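PDB 5O5C: putative decarboxylase involved in desferrioxamine biosynthesis from Erwinia amylovora, which probably decarboxylates lysine with the help of pyridoxal 5'-phosphate, an early step in building the siderophore desferrioxamine. Local coordinates for residues G304-R314 / P397-L408. Sequence-based numbering, arbitrary orientation.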
ATOM      1  N   GLY B 304      -0.452 -12.885 -15.705  1.00 21.14           N
ATOM      2  CA  GLY B 304      -1.621 -13.723 -16.023  1.00 21.80           C
ATOM      3  C   GLY B 304      -1.272 -15.016 -16.774  1.00 22.14           C
ATOM      4  O   GLY B 304      -1.930 -15.999 -16.638  1.00 18.35           O
ATOM      5  N   LEU B 305      -0.188 -14.999 -17.539  1.00 24.28           N
ATOM      6  CA  LEU B 305       0.216 -16.157 -18.329  1.00 24.17           C
ATOM      7  C   LEU B 305       0.805 -17.288 -17.482  1.00 27.06           C
ATOM      8  O   LEU B 305       0.914 -18.425 -17.973  1.00 27.66           O
ATOM      9  CB  LEU B 305       1.186 -15.730 -19.422  1.00 22.84           C
ATOM     10  CG  LEU B 305       0.695 -14.753 -20.470  1.00 22.30           C
ATOM     11  CD1 LEU B 305       1.846 -14.314 -21.359  1.00 24.41           C
ATOM     12  CD2 LEU B 305      -0.429 -15.376 -21.278  1.00 22.19           C
ATOM     13  N   LEU B 306       1.144 -16.996 -16.210  1.00 26.15           N
ATOM     14  CA  LEU B 306       1.631 -18.004 -15.278  1.00 26.78           C
ATOM     15  C   LEU B 306       0.604 -19.052 -14.953  1.00 27.31           C
ATOM     16  O   LEU B 306       0.962 -20.138 -14.456  1.00 28.44           O
ATOM     17  CB  LEU B 306       2.117 -17.374 -13.960  1.00 27.54           C
ATOM     18  CG  LEU B 306       3.291 -16.424 -14.019  1.00 27.00           C
ATOM     19  CD1 LEU B 306       3.526 -15.870 -12.628  1.00 26.87           C
ATOM     20  CD2 LEU B 306       4.544 -17.100 -14.557  1.00 28.15           C
ATOM     21  N   VAL B 307      -0.667 -18.740 -15.210  1.00 28.39           N
ATOM     22  CA  VAL B 307      -1.783 -19.697 -15.034  1.00 25.99           C
ATOM     23  C   VAL B 307      -2.432 -20.226 -16.324  1.00 29.09           C
ATOM     24  O   VAL B 307      -3.419 -20.946 -16.238  1.00 29.97           O
ATOM     25  CB  VAL B 307      -2.893 -19.149 -14.106  1.00 26.39           C
ATOM     26  CG1 VAL B 307      -2.403 -19.098 -12.674  1.00 28.70           C
ATOM     27  CG2 VAL B 307      -3.417 -17.796 -14.531  1.00 24.62           C
ATOM     28  N   SER B 308      -1.861 -19.939 -17.493  1.00 28.43           N
ATOM     29  CA  SER B 308      -2.444 -20.388 -18.765  1.00 30.65           C
ATOM     30  C   SER B 308      -1.841 -21.732 -19.180  1.00 33.42           C
ATOM     31  O   SER B 308      -0.607 -21.871 -19.277  1.00 31.66           O
ATOM     32  CB  SER B 308      -2.231 -19.341 -19.856  1.00 28.74           C
ATOM     33  OG  SER B 308      -2.798 -19.735 -21.096  1.00 27.59           O
ATOM     34  N   GLU B 309      -2.724 -22.720 -19.340  1.00 36.24           N
ATOM     35  CA  GLU B 309      -2.400 -24.063 -19.854  1.00 39.75           C
ATOM     36  C   GLU B 309      -1.471 -24.052 -21.062  1.00 38.91           C
ATOM     37  O   GLU B 309      -0.518 -24.825 -21.098  1.00 46.24           O
ATOM     38  CB  GLU B 309      -3.699 -24.826 -20.232  1.00 43.73           C
ATOM     39  CG  GLU B 309      -4.598 -24.138 -21.296  1.00 46.61           C
ATOM     40  CD  GLU B 309      -5.656 -25.058 -21.902  1.00 45.89           C
ATOM     41  OE1 GLU B 309      -6.347 -25.779 -21.148  1.00 52.43           O
ATOM     42  OE2 GLU B 309      -5.815 -25.053 -23.146  1.00 43.91           O
ATOM     43  N   SER B 310      -1.741 -23.167 -22.032  1.00 37.74           N
ATOM     44  CA  SER B 310      -1.056 -23.174 -23.328  1.00 36.37           C
ATOM     45  C   SER B 310      -0.109 -21.997 -23.554  1.00 36.60           C
ATOM     46  O   SER B 310       0.882 -22.148 -24.256  1.00 39.34           O
ATOM     47  CB  SER B 310      -2.069 -23.231 -24.468  1.00 35.94           C
ATOM     48  OG  SER B 310      -2.998 -22.166 -24.408  1.00 38.75           O
ATOM     49  N   HIS B 311      -0.437 -20.834 -22.978  1.00 31.66           N
ATOM     50  CA  HIS B 311       0.269 -19.616 -23.238  1.00 29.13           C
ATOM     51  C   HIS B 311       1.473 -19.404 -22.334  1.00 27.59           C
ATOM     52  O   HIS B 311       2.343 -18.588 -22.660  1.00 24.06           O
ATOM     53  CB  HIS B 311      -0.685 -18.412 -23.182  1.00 27.31           C
ATOM     54  CG  HIS B 311      -1.766 -18.452 -24.210  1.00 29.63           C
ATOM     55  ND1 HIS B 311      -1.514 -18.327 -25.562  1.00 32.51           N
ATOM     56  CD2 HIS B 311      -3.106 -18.586 -24.091  1.00 28.44           C
ATOM     57  CE1 HIS B 311      -2.657 -18.398 -26.225  1.00 31.90           C
ATOM     58  NE2 HIS B 311      -3.636 -18.562 -25.356  1.00 31.59           N
ATOM     59  N   ARG B 312       1.536 -20.115 -21.212  1.00 31.58           N
ATOM     60  CA  ARG B 312       2.692 -20.041 -20.267  1.00 32.44           C
ATOM     61  C   ARG B 312       4.070 -19.982 -20.966  1.00 29.91           C
ATOM     62  O   ARG B 312       4.967 -19.191 -20.541  1.00 28.54           O
ATOM     63  CB  ARG B 312       2.610 -21.251 -19.330  1.00 36.22           C
ATOM     64  CG  ARG B 312       3.475 -21.294 -18.090  1.00 44.85           C
ATOM     65  CD  ARG B 312       3.048 -22.532 -17.282  1.00 51.42           C
ATOM     66  NE  ARG B 312       1.670 -22.392 -16.764  1.00 61.81           N
ATOM     67  CZ  ARG B 312       0.805 -23.382 -16.509  1.00 60.61           C
ATOM     68  NH1 ARG B 312       1.115 -24.648 -16.730  1.00 64.97           N
ATOM     69  NH2 ARG B 312      -0.407 -23.096 -16.042  1.00 57.85           N
ATOM     70  N   PRO B 313       4.272 -20.817 -22.039  1.00 26.80           N
ATOM     71  CA  PRO B 313       5.535 -20.691 -22.798  1.00 26.58           C
ATOM     72  C   PRO B 313       5.844 -19.319 -23.326  1.00 26.71           C
ATOM     73  O   PRO B 313       7.013 -19.016 -23.550  1.00 31.25           O
ATOM     74  CB  PRO B 313       5.373 -21.716 -23.929  1.00 27.25           C
ATOM     75  CG  PRO B 313       4.548 -22.781 -23.305  1.00 27.99           C
ATOM     76  CD  PRO B 313       3.563 -22.050 -22.429  1.00 28.35           C
ATOM     77  N   ARG B 314       4.845 -18.443 -23.461  1.00 27.36           N
ATOM     78  CA  ARG B 314       5.113 -17.110 -23.952  1.00 28.10           C
ATOM     79  C   ARG B 314       5.882 -16.217 -22.942  1.00 27.56           C
ATOM     80  O   ARG B 314       6.323 -15.122 -23.312  1.00 23.69           O
ATOM     81  CB  ARG B 314       3.827 -16.439 -24.459  1.00 27.34           C
ATOM     82  CG  ARG B 314       3.183 -17.182 -25.632  1.00 29.12           C
ATOM     83  CD  ARG B 314       1.726 -16.825 -25.810  1.00 31.04           C
ATOM     84  NE  ARG B 314       1.580 -15.423 -26.101  1.00 36.98           N
ATOM     85  CZ  ARG B 314       0.484 -14.696 -25.935  1.00 41.95           C
ATOM     86  NH1 ARG B 314      -0.641 -15.177 -25.448  1.00 45.33           N
ATOM     87  NH2 ARG B 314       0.526 -13.436 -26.270  1.00 47.58           N
ATOM     88  N   PRO B 397      -6.773 -22.830  -9.635  1.00 30.12           N
ATOM     89  CA  PRO B 397      -5.824 -22.134 -10.490  1.00 29.59           C
ATOM     90  C   PRO B 397      -6.201 -22.260 -11.998  1.00 31.67           C
ATOM     91  O   PRO B 397      -5.983 -21.312 -12.769  1.00 25.61           O
ATOM     92  CB  PRO B 397      -4.484 -22.843 -10.195  1.00 28.66           C
ATOM     93  CG  PRO B 397      -4.812 -23.955  -9.276  1.00 27.45           C
ATOM     94  CD  PRO B 397      -6.086 -23.634  -8.614  1.00 28.91           C
ATOM     95  N   MET B 398      -6.767 -23.412 -12.401  1.00 30.88           N
ATOM     96  CA  MET B 398      -7.206 -23.586 -13.799  1.00 36.54           C
ATOM     97  C   MET B 398      -8.435 -22.729 -14.125  1.00 32.58           C
ATOM     98  O   MET B 398      -8.652 -22.345 -15.280  1.00 34.83           O
ATOM     99  CB  MET B 398      -7.472 -25.064 -14.158  1.00 38.65           C
ATOM    100  CG  MET B 398      -7.765 -25.298 -15.658  1.00 45.89           C
ATOM    101  SD  MET B 398      -7.135 -24.101 -16.904  1.00 53.86           S
ATOM    102  CE  MET B 398      -7.291 -25.077 -18.394  1.00 55.37           C
ATOM    103  N   ALA B 399      -9.242 -22.415 -13.122  1.00 30.20           N
ATOM    104  CA  ALA B 399     -10.314 -21.441 -13.322  1.00 27.67           C
ATOM    105  C   ALA B 399      -9.736 -20.058 -13.728  1.00 24.45           C
ATOM    106  O   ALA B 399     -10.292 -19.410 -14.562  1.00 20.85           O
ATOM    107  CB  ALA B 399     -11.171 -21.334 -12.090  1.00 27.85           C
ATOM    108  N   LEU B 400      -8.600 -19.637 -13.160  1.00 23.24           N
ATOM    109  CA  LEU B 400      -7.970 -18.361 -13.547  1.00 24.33           C
ATOM    110  C   LEU B 400      -7.403 -18.350 -14.973  1.00 23.67           C
ATOM    111  O   LEU B 400      -7.523 -17.376 -15.717  1.00 23.52           O
ATOM    112  CB  LEU B 400      -6.891 -17.984 -12.520  1.00 24.88           C
ATOM    113  CG  LEU B 400      -7.405 -17.678 -11.094  1.00 24.29           C
ATOM    114  CD1 LEU B 400      -6.282 -17.576 -10.079  1.00 25.72           C
ATOM    115  CD2 LEU B 400      -8.149 -16.389 -11.099  1.00 24.34           C
ATOM    116  N   GLY B 401      -6.779 -19.457 -15.326  1.00 26.05           N
ATOM    117  CA  GLY B 401      -6.196 -19.671 -16.644  1.00 25.29           C
ATOM    118  C   GLY B 401      -7.227 -19.744 -17.724  1.00 24.11           C
ATOM    119  O   GLY B 401      -6.950 -19.300 -18.835  1.00 28.15           O
ATOM    120  N   ASN B 402      -8.387 -20.325 -17.413  1.00 27.90           N
ATOM    121  CA  ASN B 402      -9.518 -20.427 -18.347  1.00 27.38           C
ATOM    122  C   ASN B 402     -10.029 -19.058 -18.701  1.00 27.42           C
ATOM    123  O   ASN B 402     -10.262 -18.775 -19.865  1.00 24.68           O
ATOM    124  CB  ASN B 402     -10.695 -21.262 -17.802  1.00 29.90           C
ATOM    125  CG  ASN B 402     -10.406 -22.754 -17.745  1.00 32.96           C
ATOM    126  OD1 ASN B 402      -9.569 -23.264 -18.486  1.00 30.25           O
ATOM    127  ND2 ASN B 402     -11.074 -23.454 -16.824  1.00 31.06           N
ATOM    128  N   ALA B 403     -10.232 -18.240 -17.673  1.00 27.20           N
ATOM    129  CA  ALA B 403     -10.587 -16.837 -17.842  1.00 26.34           C
ATOM    130  C   ALA B 403      -9.563 -16.092 -18.672  1.00 25.32           C
ATOM    131  O   ALA B 403      -9.928 -15.445 -19.634  1.00 22.60           O
ATOM    132  CB  ALA B 403     -10.718 -16.163 -16.498  1.00 26.11           C
ATOM    133  N   PHE B 404      -8.290 -16.208 -18.310  1.00 25.22           N
ATOM    134  CA  PHE B 404      -7.266 -15.391 -18.959  1.00 25.72           C
ATOM    135  C   PHE B 404      -7.149 -15.785 -20.447  1.00 28.34           C
ATOM    136  O   PHE B 404      -7.128 -14.911 -21.330  1.00 23.74           O
ATOM    137  CB  PHE B 404      -5.913 -15.509 -18.286  1.00 26.08           C
ATOM    138  CG  PHE B 404      -5.085 -14.298 -18.443  1.00 27.02           C
ATOM    139  CD1 PHE B 404      -5.375 -13.164 -17.691  1.00 30.01           C
ATOM    140  CD2 PHE B 404      -4.027 -14.256 -19.324  1.00 29.92           C
ATOM    141  CE1 PHE B 404      -4.653 -12.014 -17.831  1.00 28.11           C
ATOM    142  CE2 PHE B 404      -3.283 -13.094 -19.475  1.00 31.63           C
ATOM    143  CZ  PHE B 404      -3.587 -11.979 -18.714  1.00 34.11           C
ATOM    144  N   ASP B 405      -7.126 -17.092 -20.699  1.00 24.34           N
ATOM    145  CA  ASP B 405      -7.257 -17.612 -22.077  1.00 25.72           C
ATOM    146  C   ASP B 405      -8.412 -17.106 -22.872  1.00 23.37           C
ATOM    147  O   ASP B 405      -8.215 -16.671 -24.009  1.00 27.78           O
ATOM    148  CB  ASP B 405      -7.312 -19.119 -22.084  1.00 26.42           C
ATOM    149  CG  ASP B 405      -5.994 -19.725 -21.665  1.00 28.94           C
ATOM    150  OD1 ASP B 405      -4.982 -18.995 -21.684  1.00 25.95           O
ATOM    151  OD2 ASP B 405      -6.012 -20.910 -21.319  1.00 31.29           O
ATOM    152  N   ASP B 406      -9.607 -17.162 -22.329  1.00 23.33           N
ATOM    153  CA  ASP B 406     -10.752 -16.520 -22.993  1.00 26.74           C
ATOM    154  C   ASP B 406     -10.566 -15.052 -23.344  1.00 27.30           C
ATOM    155  O   ASP B 406     -10.906 -14.642 -24.468  1.00 27.92           O
ATOM    156  CB  ASP B 406     -12.059 -16.768 -22.240  1.00 26.36           C
ATOM    157  CG  ASP B 406     -12.465 -18.195 -22.303  1.00 24.29           C
ATOM    158  OD1 ASP B 406     -11.763 -18.946 -22.960  1.00 29.58           O
ATOM    159  OD2 ASP B 406     -13.441 -18.614 -21.703  1.00 29.03           O
ATOM    160  N   ILE B 407      -9.971 -14.282 -22.436  1.00 28.65           N
ATOM    161  CA  ILE B 407      -9.655 -12.865 -22.743  1.00 26.87           C
ATOM    162  C   ILE B 407      -8.578 -12.748 -23.858  1.00 24.73           C
ATOM    163  O   ILE B 407      -8.741 -11.947 -24.777  1.00 21.62           O
ATOM    164  CB  ILE B 407      -9.438 -11.963 -21.487  1.00 27.69           C
ATOM    165  CG1 ILE B 407      -8.524 -12.567 -20.459  1.00 29.50           C
ATOM    166  CG2 ILE B 407     -10.771 -11.693 -20.748  1.00 30.19           C
ATOM    167  CD1 ILE B 407      -7.915 -11.596 -19.472  1.00 30.71           C
ATOM    168  N   LEU B 408      -7.531 -13.568 -23.821  1.00 24.34           N
ATOM    169  CA  LEU B 408      -6.602 -13.640 -24.979  1.00 25.91           C
ATOM    170  C   LEU B 408      -7.297 -13.962 -26.335  1.00 25.38           C
ATOM    171  O   LEU B 408      -7.039 -13.328 -27.329  1.00 24.14           O
ATOM    172  CB  LEU B 408      -5.484 -14.639 -24.718  1.00 26.79           C
ATOM    173  CG  LEU B 408      -4.657 -14.251 -23.472  1.00 24.23           C
ATOM    174  CD1 LEU B 408      -3.736 -15.355 -23.069  1.00 24.55           C
ATOM    175  CD2 LEU B 408      -3.859 -12.996 -23.716  1.00 27.21           C
TER
HETATM  176  O   HOH W   1      -6.565 -17.993 -25.770  1.00 37.43           O
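Gly304 lies flat against the ring of Phe404, its CA 3.8 Å from the ring centroid and almost on the ring normal, a CH-pi contact. Glycine suits the place because a CB here would run into the ring. Phe404 keeps CG anti to its backbone N (chi1 -152°), which brings that face to the glycine, while CD2 of Leu305 meets the ring edge and also touches CD1 of Leu408. A second glycine allows the closest backbone approach: Gly401 CA comes 3.1 Å from Val307 O in a CA-H...O contact, where a CB would collide with that oxygen. Branched and apolar, Leu305 and Val307 suit this buried side, Val307 resting CG2 on Leu400 CB.

On the more polar side, Ser308 OG donates to Asp405 OD1, though the modelled 2.4 Å is doubtfully short and implies no special strength. The same hydroxyl accepts from His311 N, 3.2 Å away, forming an ST motif, so a small side chain both shapes the turn and ties it to the helix. OD1 of Asp405 also sits at the imidazole edge, 3.1 Å from His311 CD2, its carboxylate inclined 69° to the ring, and a water joins His311 NE2 to Asp405 O.

In this fold type I decarboxylase, the contact packs the loop after strand 294-299 of the large seven-stranded sheet against the N-terminal half of helix 397-420. Phe404's side chain is about 7 Å from that of Lys330, predicted to carry the cofactor but not joined to it here.

Farther out, Trp151 and Arg155 of helix 140-156 and Phe332 also touch Val307. Leu400 also packs on Phe27 of the second subunit, whose His25 hydrogen-bonds Asp406 OD2.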